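Local coordinates for aminopeptidase N family protein (Idiomarina loihiensis L2TR, PDB 4FGM), which probably acts as a zinc-dependent aminopeptidase of the M61 family, removing residues from the amino terminus of peptides, at residues 207-212 with 272-276; 214-219 with 405-410; 312-316 with 329-333; 315-319 with 583-587. Residues are numbered along the deposited sequence.

All four contacts gather round the helices of the zinc-binding region, contact 4 bringing in the end of the modelled chain, and every pair of them touches, mostly by packing. Contact 1 is fully buried and lies beside the zinc; contact 2 uses the C-terminal end of the same helix, 197-215, where burial is partial and charged side chains appear at the edge. Contacts 3 and 4 share Asp315 and Tyr316 of helix 308-320, one pairing it with helix 326-342, the other with the C-terminal tail. Their chemistry differs: contact 1 relies on a glutamine-to-carbonyl bond and a sulfur over a ring, contact 2 on an imidazole at a helix end, contact 3 on aromatic packing with a water, and contact 4 on two direct bonds to tail backbone.

Contact 1. Residues 207-212 with 272-276; sequences ICETQI and CHEYF. With ZN (zinc ion), chain C; MAE (maleic acid), chain B.
Two α-helical segments run side by side, their N-to-C directions 31° apart (signed crossing angle -31°) and their axes 10.5 Å apart at closest approach. CA neighbours are Ile207 with Cys272, Cys208 with Tyr275 and Gln211 with Phe276, at 6.7, 7.5 and 7.1 Å. Ile207, in the mt rotamer, places CG2 3.8 Å from Cys272 SG. Cys208 (chi1 m) sets SG over the face of Tyr275 (chi1 t), 3.5 Å from the ring centroid, a sulfur-aromatic contact. The helix carrying 272-276 holds the HExxH zinc-binding motif: on its far side His273 (chi1 t) binds the metal through NE2 at 2.3 Å, and maleate O2 is also 2.3 Å from ZN; His277 and Glu307 complete the protein ligands. Gln211 (chi1 m, chi2 t) reaches across to donate NE2 to Cys272 O at 3.1 Å, while its CD lies 3.6 Å from Tyr275 CD2, at the ring edge. One turn on from Cys208, Ile212 brings CD1 to 3.5 Å from Tyr275 OH, a hydroxyl hydrogen-bonded to His185.

Contact 2. Residues 214-219 with 405-410; sequences LFEEAP and MKELWH
Helix 197-215 ends here against the helical segment 405-410. Leu214 and Phe215 keep helical angles, Glu216 breaks away with positive phi (63/14), Glu217 and Ala218 are extended, and Pro219 turns back to phi/psi -81/1. The closest CA pair is Phe215 with Lys406, 4.5 Å apart. The carbonyl exposed by the end of the helix is satisfied from across the interface: His410 (chi1 m) donates NE2 to Phe215 O at 2.9 Å. Glu217 (chi1 t) brings OE1 to 3.3 Å from His410 CE1, but the salt bridge of this carboxylate is with Lys414. Glu216 OE1 and Lys406 NZ, 4.0 Å apart, are too distant for a salt bridge, and the lysine instead lays its aliphatic stem along the helix end, with CG 3.4 Å from Leu214 O. Phe215 (chi1 m) turns its edge to the face of Trp409 (chi1 t) in an offset edge-to-face pair, 5.4 Å between the Phe215 centroid and that of the five-membered ring of Trp409, planes at 78°. Pro219 CB packs 3.9 Å from Trp409 CZ2, while the indole NE1 is hydrogen-bonded to Thr283. Trp279 stacks on Phe215 and meets Trp409 edge-to-face, and selenomethionine Met405 leads inward to helices 303-306 and 308-320, so helix 401-413 bridges them to the end of helix 197-215.

Contact 3. Residues 312-316 with 329-333; sequences YFDDY and YLKLL
Tyr329 has the largest share of the surface buried between these two antiparallel helical segments, followed by Asp315 and then Leu332; the N-to-C directions lie 155° apart, with axes 10.3 Å apart at closest approach. With chi1 t its ring crosses to helix 308-320, where CE1 comes 3.5 Å from Tyr316 CA. Tyr316, also chi1 t, points a ring edge at the face of Tyr329, centroids 5.8 Å apart and planes at 65°, an edge-to-face pair. The Tyr329 hydroxyl, OH 3.5 Å from Tyr312 CE1, is hydrogen-bonded at 2.8 Å to a water that in turn donates to Tyr312 O, also at 2.8 Å; no direct hydrogen bond joins the segments. Asp315 has its CA closest to that of Tyr329, at 6.8 Å, and its CB 4.0 Å from Tyr329 CE1. Leu332 (mt) brings CD1 to 3.5 Å from Asp315 OD1, which is hydrogen-bonded to Ser269. The two helices form a helical hairpin that touches helix 262-277 through Asp314 and Leu332 and helix 378-394 through Tyr312 and Leu333.

Contact 4. Residues 315-319 with 583-587; sequences DYLLH and GWLTP
Two hydrogen bonds hold the C-terminal tail to helix 308-320. Tyr316 donates OH to Trp584 O at 2.9 Å, and Thr586 N donates to His319 NE2, again at 2.9 Å and nearly linear (168°). The imidazole can accept on NE2 because ND1 is engaged by Ile324 O. Both helix residues use chi1 t and direct CA-to-CB toward the tail, three residues apart on the same helix face. The helix is kinked here: His319 N to Asp315 O is weak (3.4 Å), while His319 N bonds to Tyr316 O at 2.9 Å and Leu318 N to Asp315 O at 3.0 Å. In the irregular tail Gly583 has positive phi (81/-5), Trp584 helical angles, and Leu585 and Thr586 extended ones, with Leu585 CA 7.7 Å from His319 CA. Between the two bonds, Leu585 (mt) sets CD2 3.7 Å from His319 CD2 and 4.1 Å from Tyr316 CE1. Trp584 (chi1 t) places CD1 3.7 Å from Tyr316 CZ; the ring planes, 23° apart, barely overlap. Trp584 also packs against helix 378-394 and Leu585 on Tyr329, so the tail touches helices 308-320, 326-342 and 378-394.

Contact 1. Residues 207-212 with 272-276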
loop_
_atom_site.group_PDB
_atom_site.type_symbol
_atom_site.label_atom_id
_atom_site.label_comp_id
_atom_site.label_asym_id
_atom_site.label_seq_id
_atom_site.Cartn_x
_atom_site.Cartn_y
_atom_site.Cartn_z
ATOM N N ILE A 207 -1.762 -13.667 -13.567
ATOM C CA ILE A 207 -1.902 -13.387 -12.148
ATOM C C ILE A 207 -3.380 -13.374 -11.747
ATOM O O ILE A 207 -3.780 -14.028 -10.779
ATOM C CB ILE A 207 -1.271 -12.030 -11.793
ATOM C CG1 ILE A 207 0.241 -12.089 -12.034
ATOM C CG2 ILE A 207 -1.584 -11.667 -10.356
ATOM C CD1 ILE A 207 0.929 -10.742 -11.986
ATOM N N CYS A 208 -4.188 -12.638 -12.505
ATOM C CA CYS A 208 -5.617 -12.530 -12.222
ATOM C C CYS A 208 -6.374 -13.856 -12.272
ATOM O O CYS A 208 -7.202 -14.135 -11.401
ATOM C CB CYS A 208 -6.263 -11.525 -13.177
ATOM S SG CYS A 208 -5.778 -9.815 -12.848
ATOM N N GLU A 209 -6.107 -14.671 -13.289
ATOM C CA GLU A 209 -6.782 -15.956 -13.381
ATOM C C GLU A 209 -6.412 -16.807 -12.173
ATOM O O GLU A 209 -7.267 -17.476 -11.591
ATOM C CB GLU A 209 -6.429 -16.663 -14.690
ATOM C CG GLU A 209 -7.229 -16.114 -15.860
ATOM C CD GLU A 209 -6.859 -16.726 -17.195
ATOM O OE1 GLU A 209 -5.648 -16.793 -17.507
ATOM O OE2 GLU A 209 -7.783 -17.120 -17.941
ATOM N N THR A 210 -5.144 -16.762 -11.780
ATOM C CA THR A 210 -4.702 -17.519 -10.616
ATOM C C THR A 210 -5.511 -17.116 -9.388
ATOM O O THR A 210 -5.913 -17.964 -8.595
ATOM C CB THR A 210 -3.209 -17.281 -10.341
ATOM O OG1 THR A 210 -2.440 -17.856 -11.401
ATOM C CG2 THR A 210 -2.792 -17.902 -9.036
ATOM N N GLN A 211 -5.771 -15.826 -9.234
ATOM C CA GLN A 211 -6.526 -15.371 -8.074
ATOM C C GLN A 211 -8.005 -15.762 -8.131
ATOM O O GLN A 211 -8.562 -16.246 -7.138
ATOM C CB GLN A 211 -6.349 -13.858 -7.889
ATOM C CG GLN A 211 -4.899 -13.498 -7.514
ATOM C CD GLN A 211 -4.748 -12.142 -6.840
ATOM O OE1 GLN A 211 -5.586 -11.739 -6.030
ATOM N NE2 GLN A 211 -3.656 -11.442 -7.153
ATOM N N ILE A 212 -8.638 -15.573 -9.288
ATOM C CA ILE A 212 -10.038 -15.942 -9.437
ATOM C C ILE A 212 -10.195 -17.450 -9.207
ATOM O O ILE A 212 -11.159 -17.889 -8.585
ATOM C CB ILE A 212 -10.567 -15.576 -10.834
ATOM C CG1 ILE A 212 -10.558 -14.058 -11.006
ATOM C CG2 ILE A 212 -11.974 -16.109 -11.006
ATOM C CD1 ILE A 212 -10.781 -13.595 -12.437
ATOM N N CYS A 272 -0.737 -7.390 -8.165
ATOM C CA CYS A 272 -1.192 -8.616 -7.532
ATOM C C CYS A 272 -1.720 -8.311 -6.128
ATOM O O CYS A 272 -2.691 -8.911 -5.670
ATOM C CB CYS A 272 -0.031 -9.605 -7.445
ATOM S SG CYS A 272 -0.456 -11.199 -6.752
ATOM N N HIS A 273 -1.065 -7.366 -5.461
ATOM C CA HIS A 273 -1.424 -6.962 -4.111
ATOM C C HIS A 273 -2.795 -6.258 -4.072
ATOM O O HIS A 273 -3.665 -6.593 -3.255
ATOM C CB HIS A 273 -0.336 -6.030 -3.559
ATOM C CG HIS A 273 -0.547 -5.615 -2.138
ATOM N ND1 HIS A 273 0.102 -6.222 -1.083
ATOM C CD2 HIS A 273 -1.335 -4.658 -1.595
ATOM C CE1 HIS A 273 -0.275 -5.656 0.050
ATOM N NE2 HIS A 273 -1.147 -4.704 -0.232
ATOM N N GLU A 274 -2.993 -5.282 -4.954
ATOM C CA GLU A 274 -4.257 -4.555 -4.965
ATOM C C GLU A 274 -5.416 -5.448 -5.402
ATOM O O GLU A 274 -6.510 -5.382 -4.839
ATOM C CB GLU A 274 -4.151 -3.335 -5.881
ATOM C CG GLU A 274 -3.014 -2.365 -5.538
ATOM C CD GLU A 274 -2.950 -2.002 -4.064
ATOM O OE1 GLU A 274 -3.998 -2.016 -3.391
ATOM O OE2 GLU A 274 -1.848 -1.686 -3.571
ATOM N N TYR A 275 -5.162 -6.290 -6.401
ATOM C CA TYR A 275 -6.168 -7.209 -6.929
ATOM C C TYR A 275 -6.650 -8.145 -5.818
ATOM O O TYR A 275 -7.852 -8.333 -5.625
ATOM C CB TYR A 275 -5.573 -8.030 -8.076
ATOM C CG TYR A 275 -6.594 -8.700 -8.978
ATOM C CD1 TYR A 275 -7.394 -7.945 -9.838
ATOM C CD2 TYR A 275 -6.727 -10.094 -9.003
ATOM C CE1 TYR A 275 -8.292 -8.558 -10.702
ATOM C CE2 TYR A 275 -7.624 -10.718 -9.865
ATOM C CZ TYR A 275 -8.399 -9.947 -10.712
ATOM O OH TYR A 275 -9.258 -10.555 -11.592
ATOM N N PHE A 276 -5.706 -8.723 -5.084
ATOM C CA PHE A 276 -6.028 -9.631 -3.989
ATOM C C PHE A 276 -6.935 -8.932 -2.979
ATOM O O PHE A 276 -7.856 -9.537 -2.408
ATOM C CB PHE A 276 -4.749 -10.068 -3.274
ATOM C CG PHE A 276 -4.937 -11.241 -2.352
ATOM C CD1 PHE A 276 -5.014 -12.535 -2.864
ATOM C CD2 PHE A 276 -5.068 -11.055 -0.980
ATOM C CE1 PHE A 276 -5.212 -13.627 -2.024
ATOM C CE2 PHE A 276 -5.267 -12.146 -0.125
ATOM C CZ PHE A 276 -5.342 -13.436 -0.651
HETATM ZN ZN ZN C . -2.539 -3.559 1.130
HETATM C C1 MAE B . -2.118 -0.925 0.913
HETATM O O1 MAE B . -2.292 -1.157 2.160
HETATM O O2 MAE B . -2.810 -1.568 0.092
HETATM C C2 MAE B . -1.146 0.126 0.537
HETATM C C3 MAE B . -1.195 1.452 0.639
HETATM C C4 MAE B . -2.291 2.243 1.188
HETATM O O3 MAE B . -3.375 1.801 1.614
HETATM O O4 MAE B . -2.055 3.468 1.252
#

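Contact 2. Residues 214-219 with 405-410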
loop_
_atom_site.group_PDB
_atom_site.type_symbol
_atom_site.label_atom_id
_atom_site.label_comp_id
_atom_site.label_asym_id
_atom_site.label_seq_id
_atom_site.Cartn_x
_atom_site.Cartn_y
_atom_site.Cartn_z
ATOM N N LEU A 214 -8.325 -19.217 -7.341
ATOM C CA LEU A 214 -8.100 -19.412 -5.913
ATOM C C LEU A 214 -9.382 -19.266 -5.093
ATOM O O LEU A 214 -9.706 -20.127 -4.273
ATOM C CB LEU A 214 -7.036 -18.429 -5.415
ATOM C CG LEU A 214 -6.559 -18.558 -3.965
ATOM C CD1 LEU A 214 -5.176 -17.950 -3.838
ATOM C CD2 LEU A 214 -7.539 -17.885 -3.019
ATOM N N PHE A 215 -10.105 -18.172 -5.307
ATOM C CA PHE A 215 -11.344 -17.945 -4.582
ATOM C C PHE A 215 -12.505 -18.647 -5.277
ATOM O O PHE A 215 -13.594 -18.779 -4.712
ATOM C CB PHE A 215 -11.635 -16.445 -4.474
ATOM C CG PHE A 215 -10.660 -15.702 -3.613
ATOM C CD1 PHE A 215 -9.513 -15.142 -4.162
ATOM C CD2 PHE A 215 -10.876 -15.580 -2.244
ATOM C CE1 PHE A 215 -8.592 -14.473 -3.355
ATOM C CE2 PHE A 215 -9.965 -14.916 -1.428
ATOM C CZ PHE A 215 -8.820 -14.359 -1.986
ATOM N N GLU A 216 -12.258 -19.092 -6.506
ATOM C CA GLU A 216 -13.268 -19.781 -7.298
ATOM C C GLU A 216 -14.452 -18.874 -7.600
ATOM O O GLU A 216 -15.499 -19.340 -8.036
ATOM C CB GLU A 216 -13.749 -21.032 -6.556
ATOM C CG GLU A 216 -12.692 -22.112 -6.436
ATOM C CD GLU A 216 -13.156 -23.303 -5.622
ATOM O OE1 GLU A 216 -14.383 -23.470 -5.449
ATOM O OE2 GLU A 216 -12.289 -24.079 -5.166
ATOM N N GLU A 217 -14.271 -17.576 -7.379
ATOM C CA GLU A 217 -15.328 -16.602 -7.601
ATOM C C GLU A 217 -14.765 -15.185 -7.540
ATOM O O GLU A 217 -13.845 -14.918 -6.769
ATOM C CB GLU A 217 -16.401 -16.773 -6.527
ATOM C CG GLU A 217 -17.634 -15.922 -6.718
ATOM C CD GLU A 217 -18.764 -16.344 -5.797
ATOM O OE1 GLU A 217 -18.888 -17.560 -5.539
ATOM O OE2 GLU A 217 -19.537 -15.468 -5.348
ATOM N N ALA A 218 -15.316 -14.282 -8.347
ATOM C CA ALA A 218 -14.873 -12.891 -8.359
ATOM C C ALA A 218 -16.002 -12.002 -7.848
ATOM O O ALA A 218 -17.149 -12.157 -8.254
ATOM C CB ALA A 218 -14.484 -12.480 -9.766
ATOM N N PRO A 219 -15.695 -11.059 -6.945
ATOM C CA PRO A 219 -16.726 -10.164 -6.402
ATOM C C PRO A 219 -17.083 -8.979 -7.299
ATOM O O PRO A 219 -17.922 -8.158 -6.945
ATOM C CB PRO A 219 -16.123 -9.720 -5.073
ATOM C CG PRO A 219 -14.665 -9.624 -5.404
ATOM C CD PRO A 219 -14.423 -10.895 -6.216
HETATM N N MSE A 405 -8.042 -19.029 2.768
HETATM C CA MSE A 405 -8.493 -17.703 2.335
HETATM C C MSE A 405 -9.790 -17.835 1.540
HETATM O O MSE A 405 -10.740 -17.080 1.753
HETATM C CB MSE A 405 -7.427 -17.010 1.470
HETATM C CG MSE A 405 -6.111 -16.708 2.182
HETATM SE SE MSE A 405 -6.316 -15.587 3.755
HETATM C CE MSE A 405 -7.096 -14.035 2.890
ATOM N N LYS A 406 -9.817 -18.801 0.623
ATOM C CA LYS A 406 -11.001 -19.050 -0.201
ATOM C C LYS A 406 -12.221 -19.244 0.696
ATOM O O LYS A 406 -13.232 -18.547 0.568
ATOM C CB LYS A 406 -10.811 -20.311 -1.050
ATOM C CG LYS A 406 -12.035 -20.676 -1.889
ATOM C CD LYS A 406 -12.069 -22.157 -2.243
ATOM C CE LYS A 406 -12.953 -22.945 -1.278
ATOM N NZ LYS A 406 -14.416 -22.695 -1.489
ATOM N N GLU A 407 -12.109 -20.206 1.606
ATOM C CA GLU A 407 -13.187 -20.525 2.528
ATOM C C GLU A 407 -13.571 -19.348 3.415
ATOM O O GLU A 407 -14.759 -19.056 3.577
ATOM C CB GLU A 407 -12.800 -21.742 3.368
ATOM C CG GLU A 407 -12.737 -23.025 2.542
ATOM C CD GLU A 407 -12.214 -24.212 3.325
ATOM O OE1 GLU A 407 -12.419 -24.246 4.556
ATOM O OE2 GLU A 407 -11.611 -25.121 2.709
ATOM N N LEU A 408 -12.584 -18.661 3.984
ATOM C CA LEU A 408 -12.898 -17.516 4.831
ATOM C C LEU A 408 -13.638 -16.467 4.016
ATOM O O LEU A 408 -14.522 -15.785 4.529
ATOM C CB LEU A 408 -11.631 -16.904 5.432
ATOM C CG LEU A 408 -11.034 -17.638 6.637
ATOM C CD1 LEU A 408 -9.699 -17.009 7.015
ATOM C CD2 LEU A 408 -12.001 -17.570 7.804
ATOM N N TRP A 409 -13.290 -16.348 2.738
ATOM C CA TRP A 409 -13.951 -15.364 1.894
ATOM C C TRP A 409 -15.414 -15.720 1.635
ATOM O O TRP A 409 -16.284 -14.851 1.691
ATOM C CB TRP A 409 -13.239 -15.201 0.547
ATOM C CG TRP A 409 -13.889 -14.124 -0.268
ATOM C CD1 TRP A 409 -13.803 -12.773 -0.062
ATOM C CD2 TRP A 409 -14.833 -14.305 -1.327
ATOM N NE1 TRP A 409 -14.641 -12.107 -0.919
ATOM C CE2 TRP A 409 -15.290 -13.022 -1.705
ATOM C CE3 TRP A 409 -15.349 -15.431 -1.986
ATOM C CZ2 TRP A 409 -16.234 -12.831 -2.719
ATOM C CZ3 TRP A 409 -16.288 -15.240 -2.993
ATOM C CH2 TRP A 409 -16.723 -13.948 -3.346
ATOM N N HIS A 410 -15.685 -16.987 1.340
ATOM C CA HIS A 410 -17.063 -17.408 1.082
ATOM C C HIS A 410 -17.928 -17.324 2.336
ATOM O O HIS A 410 -19.122 -17.033 2.261
ATOM C CB HIS A 410 -17.087 -18.833 0.538
ATOM C CG HIS A 410 -16.713 -18.929 -0.909
ATOM N ND1 HIS A 410 -17.549 -18.513 -1.922
ATOM C CD2 HIS A 410 -15.588 -19.383 -1.511
ATOM C CE1 HIS A 410 -16.957 -18.707 -3.087
ATOM N NE2 HIS A 410 -15.766 -19.233 -2.865
#

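Contact 3. Residues 312-316 with 329-333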
loop_
_atom_site.group_PDB
_atom_site.type_symbol
_atom_site.label_atom_id
_atom_site.label_comp_id
_atom_site.label_asym_id
_atom_site.label_seq_id
_atom_site.Cartn_x
_atom_site.Cartn_y
_atom_site.Cartn_z
ATOM N N TYR A 312 1.883 -11.464 1.769
ATOM C CA TYR A 312 2.532 -12.755 1.563
ATOM C C TYR A 312 2.154 -13.251 0.174
ATOM O O TYR A 312 2.992 -13.742 -0.578
ATOM C CB TYR A 312 2.065 -13.770 2.607
ATOM C CG TYR A 312 2.350 -15.211 2.233
ATOM C CD1 TYR A 312 3.654 -15.705 2.216
ATOM C CD2 TYR A 312 1.308 -16.085 1.905
ATOM C CE1 TYR A 312 3.917 -17.033 1.885
ATOM C CE2 TYR A 312 1.557 -17.414 1.574
ATOM C CZ TYR A 312 2.863 -17.884 1.568
ATOM O OH TYR A 312 3.113 -19.201 1.256
ATOM N N PHE A 313 0.885 -13.100 -0.175
ATOM C CA PHE A 313 0.414 -13.564 -1.471
ATOM C C PHE A 313 0.824 -12.727 -2.678
ATOM O O PHE A 313 1.011 -13.285 -3.762
ATOM C CB PHE A 313 -1.110 -13.757 -1.432
ATOM C CG PHE A 313 -1.531 -15.038 -0.752
ATOM C CD1 PHE A 313 -1.241 -16.272 -1.326
ATOM C CD2 PHE A 313 -2.196 -15.013 0.468
ATOM C CE1 PHE A 313 -1.594 -17.468 -0.685
ATOM C CE2 PHE A 313 -2.554 -16.204 1.119
ATOM C CZ PHE A 313 -2.257 -17.432 0.536
ATOM N N ASP A 314 0.988 -11.413 -2.518
ATOM C CA ASP A 314 1.380 -10.603 -3.677
ATOM C C ASP A 314 2.644 -11.141 -4.353
ATOM O O ASP A 314 2.747 -11.127 -5.579
ATOM C CB ASP A 314 1.552 -9.108 -3.323
ATOM C CG ASP A 314 2.464 -8.865 -2.123
ATOM O OD1 ASP A 314 3.347 -9.701 -1.833
ATOM O OD2 ASP A 314 2.303 -7.805 -1.479
ATOM N N ASP A 315 3.594 -11.630 -3.562
ATOM C CA ASP A 315 4.822 -12.193 -4.117
ATOM C C ASP A 315 4.668 -13.686 -4.427
ATOM O O ASP A 315 5.040 -14.150 -5.505
ATOM C CB ASP A 315 5.999 -12.007 -3.150
ATOM C CG ASP A 315 6.378 -10.552 -2.957
ATOM O OD1 ASP A 315 6.397 -9.813 -3.962
ATOM O OD2 ASP A 315 6.672 -10.153 -1.810
ATOM N N TYR A 316 4.110 -14.430 -3.476
ATOM C CA TYR A 316 3.934 -15.866 -3.636
ATOM C C TYR A 316 3.127 -16.237 -4.884
ATOM O O TYR A 316 3.536 -17.103 -5.662
ATOM C CB TYR A 316 3.275 -16.446 -2.381
ATOM C CG TYR A 316 3.115 -17.947 -2.425
ATOM C CD1 TYR A 316 4.222 -18.783 -2.595
ATOM C CD2 TYR A 316 1.852 -18.537 -2.329
ATOM C CE1 TYR A 316 4.075 -20.166 -2.677
ATOM C CE2 TYR A 316 1.692 -19.918 -2.408
ATOM C CZ TYR A 316 2.805 -20.729 -2.583
ATOM O OH TYR A 316 2.644 -22.095 -2.670
ATOM N N TYR A 329 11.581 -15.559 -5.910
ATOM C CA TYR A 329 10.639 -15.560 -4.805
ATOM C C TYR A 329 11.328 -15.610 -3.445
ATOM O O TYR A 329 10.992 -14.832 -2.543
ATOM C CB TYR A 329 9.656 -16.730 -4.907
ATOM C CG TYR A 329 8.780 -16.786 -3.683
ATOM C CD1 TYR A 329 7.833 -15.787 -3.441
ATOM C CD2 TYR A 329 8.999 -17.739 -2.692
ATOM C CE1 TYR A 329 7.142 -15.726 -2.245
ATOM C CE2 TYR A 329 8.315 -17.687 -1.487
ATOM C CZ TYR A 329 7.393 -16.673 -1.266
ATOM O OH TYR A 329 6.762 -16.574 -0.045
ATOM N N LEU A 330 12.285 -16.524 -3.294
ATOM C CA LEU A 330 12.987 -16.668 -2.018
ATOM C C LEU A 330 13.830 -15.453 -1.657
ATOM O O LEU A 330 14.093 -15.208 -0.480
ATOM C CB LEU A 330 13.847 -17.942 -2.008
ATOM C CG LEU A 330 13.083 -19.262 -1.813
ATOM C CD1 LEU A 330 14.067 -20.422 -1.823
ATOM C CD2 LEU A 330 12.315 -19.241 -0.491
ATOM N N LYS A 331 14.261 -14.697 -2.661
ATOM C CA LYS A 331 15.032 -13.497 -2.388
ATOM C C LYS A 331 14.052 -12.517 -1.744
ATOM O O LYS A 331 14.366 -11.872 -0.743
ATOM C CB LYS A 331 15.599 -12.891 -3.672
ATOM C CG LYS A 331 16.277 -11.544 -3.440
ATOM C CD LYS A 331 16.548 -10.817 -4.747
ATOM C CE LYS A 331 16.954 -9.371 -4.497
ATOM N NZ LYS A 331 17.160 -8.616 -5.770
ATOM N N LEU A 332 12.854 -12.430 -2.318
ATOM C CA LEU A 332 11.820 -11.548 -1.793
ATOM C C LEU A 332 11.442 -11.964 -0.374
ATOM O O LEU A 332 11.172 -11.115 0.480
ATOM C CB LEU A 332 10.576 -11.585 -2.690
ATOM C CG LEU A 332 10.694 -10.935 -4.076
ATOM C CD1 LEU A 332 9.454 -11.249 -4.911
ATOM C CD2 LEU A 332 10.883 -9.429 -3.923
ATOM N N LEU A 333 11.427 -13.273 -0.124
ATOM C CA LEU A 333 11.080 -13.797 1.195
ATOM C C LEU A 333 12.163 -13.419 2.197
ATOM O O LEU A 333 11.875 -12.975 3.310
ATOM C CB LEU A 333 10.941 -15.321 1.153
ATOM C CG LEU A 333 9.735 -15.926 1.882
ATOM C CD1 LEU A 333 9.899 -17.442 1.955
ATOM C CD2 LEU A 333 9.610 -15.338 3.273
HETATM O O HOH W 1 5.728 -13.947 0.192
#

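Contact 4. Residues 315-319 with 583-587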
loop_
_atom_site.group_PDB
_atom_site.type_symbol
_atom_site.label_atom_id
_atom_site.label_comp_id
_atom_site.label_asym_id
_atom_site.label_seq_id
_atom_site.Cartn_x
_atom_site.Cartn_y
_atom_site.Cartn_z
ATOM N N ASP A 315 3.594 -11.630 -3.562
ATOM C CA ASP A 315 4.822 -12.193 -4.117
ATOM C C ASP A 315 4.668 -13.686 -4.427
ATOM O O ASP A 315 5.040 -14.150 -5.505
ATOM C CB ASP A 315 5.999 -12.007 -3.150
ATOM C CG ASP A 315 6.378 -10.552 -2.957
ATOM O OD1 ASP A 315 6.397 -9.813 -3.962
ATOM O OD2 ASP A 315 6.672 -10.153 -1.810
ATOM N N TYR A 316 4.110 -14.430 -3.476
ATOM C CA TYR A 316 3.934 -15.866 -3.636
ATOM C C TYR A 316 3.127 -16.237 -4.884
ATOM O O TYR A 316 3.536 -17.103 -5.662
ATOM C CB TYR A 316 3.275 -16.446 -2.381
ATOM C CG TYR A 316 3.115 -17.947 -2.425
ATOM C CD1 TYR A 316 4.222 -18.783 -2.595
ATOM C CD2 TYR A 316 1.852 -18.537 -2.329
ATOM C CE1 TYR A 316 4.075 -20.166 -2.677
ATOM C CE2 TYR A 316 1.692 -19.918 -2.408
ATOM C CZ TYR A 316 2.805 -20.729 -2.583
ATOM O OH TYR A 316 2.644 -22.095 -2.670
ATOM N N LEU A 317 1.989 -15.578 -5.083
ATOM C CA LEU A 317 1.151 -15.859 -6.250
ATOM C C LEU A 317 1.881 -15.550 -7.559
ATOM O O LEU A 317 1.515 -16.055 -8.621
ATOM C CB LEU A 317 -0.154 -15.061 -6.169
ATOM C CG LEU A 317 -1.083 -15.485 -5.027
ATOM C CD1 LEU A 317 -2.403 -14.736 -5.152
ATOM C CD2 LEU A 317 -1.320 -17.004 -5.080
ATOM N N LEU A 318 2.912 -14.714 -7.477
ATOM C CA LEU A 318 3.700 -14.355 -8.649
ATOM C C LEU A 318 4.521 -15.569 -9.089
ATOM O O LEU A 318 4.781 -15.769 -10.281
ATOM C CB LEU A 318 4.616 -13.175 -8.311
ATOM C CG LEU A 318 4.483 -11.891 -9.142
ATOM C CD1 LEU A 318 3.032 -11.440 -9.258
ATOM C CD2 LEU A 318 5.308 -10.810 -8.481
ATOM N N HIS A 319 4.926 -16.384 -8.118
ATOM C CA HIS A 319 5.697 -17.593 -8.407
ATOM C C HIS A 319 4.735 -18.715 -8.766
ATOM O O HIS A 319 4.998 -19.513 -9.666
ATOM C CB HIS A 319 6.517 -18.026 -7.191
ATOM C CG HIS A 319 7.078 -19.409 -7.309
ATOM N ND1 HIS A 319 8.037 -19.746 -8.239
ATOM C CD2 HIS A 319 6.782 -20.549 -6.640
ATOM C CE1 HIS A 319 8.308 -21.038 -8.141
ATOM N NE2 HIS A 319 7.561 -21.546 -7.181
ATOM N N GLY A 583 5.501 -29.120 -3.511
ATOM C CA GLY A 583 4.616 -28.215 -4.227
ATOM C C GLY A 583 4.460 -26.804 -3.682
ATOM O O GLY A 583 3.775 -25.986 -4.297
ATOM N N TRP A 584 5.059 -26.500 -2.535
ATOM C CA TRP A 584 4.947 -25.147 -2.011
ATOM C C TRP A 584 5.676 -24.235 -2.985
ATOM O O TRP A 584 5.247 -23.111 -3.242
ATOM C CB TRP A 584 5.578 -25.034 -0.631
ATOM C CG TRP A 584 5.656 -23.622 -0.160
ATOM C CD1 TRP A 584 4.633 -22.721 -0.099
ATOM C CD2 TRP A 584 6.820 -22.942 0.327
ATOM N NE1 TRP A 584 5.086 -21.518 0.395
ATOM C CE2 TRP A 584 6.425 -21.625 0.662
ATOM C CE3 TRP A 584 8.159 -23.312 0.507
ATOM C CZ2 TRP A 584 7.321 -20.682 1.175
ATOM C CZ3 TRP A 584 9.049 -22.374 1.015
ATOM C CH2 TRP A 584 8.624 -21.073 1.340
ATOM N N LEU A 585 6.785 -24.733 -3.519
ATOM C CA LEU A 585 7.572 -23.996 -4.498
ATOM C C LEU A 585 7.911 -24.950 -5.638
ATOM O O LEU A 585 7.953 -26.164 -5.452
ATOM C CB LEU A 585 8.868 -23.455 -3.881
ATOM C CG LEU A 585 8.775 -22.437 -2.743
ATOM C CD1 LEU A 585 10.177 -22.006 -2.331
ATOM C CD2 LEU A 585 7.958 -21.239 -3.188
ATOM N N THR A 586 8.144 -24.389 -6.817
ATOM C CA THR A 586 8.490 -25.173 -7.992
ATOM C C THR A 586 9.932 -24.868 -8.386
ATOM O O THR A 586 10.249 -23.752 -8.792
ATOM C CB THR A 586 7.568 -24.825 -9.169
ATOM O OG1 THR A 586 6.217 -25.169 -8.835
ATOM C CG2 THR A 586 7.996 -25.573 -10.420
ATOM N N PRO A 587 10.825 -25.859 -8.272
ATOM C CA PRO A 587 12.244 -25.702 -8.613
ATOM C C PRO A 587 12.514 -25.606 -10.113
ATOM O O PRO A 587 11.580 -25.930 -10.878
ATOM C CB PRO A 587 12.873 -26.940 -7.994
ATOM C CG PRO A 587 11.803 -27.969 -8.203
ATOM C CD PRO A 587 10.550 -27.223 -7.788
#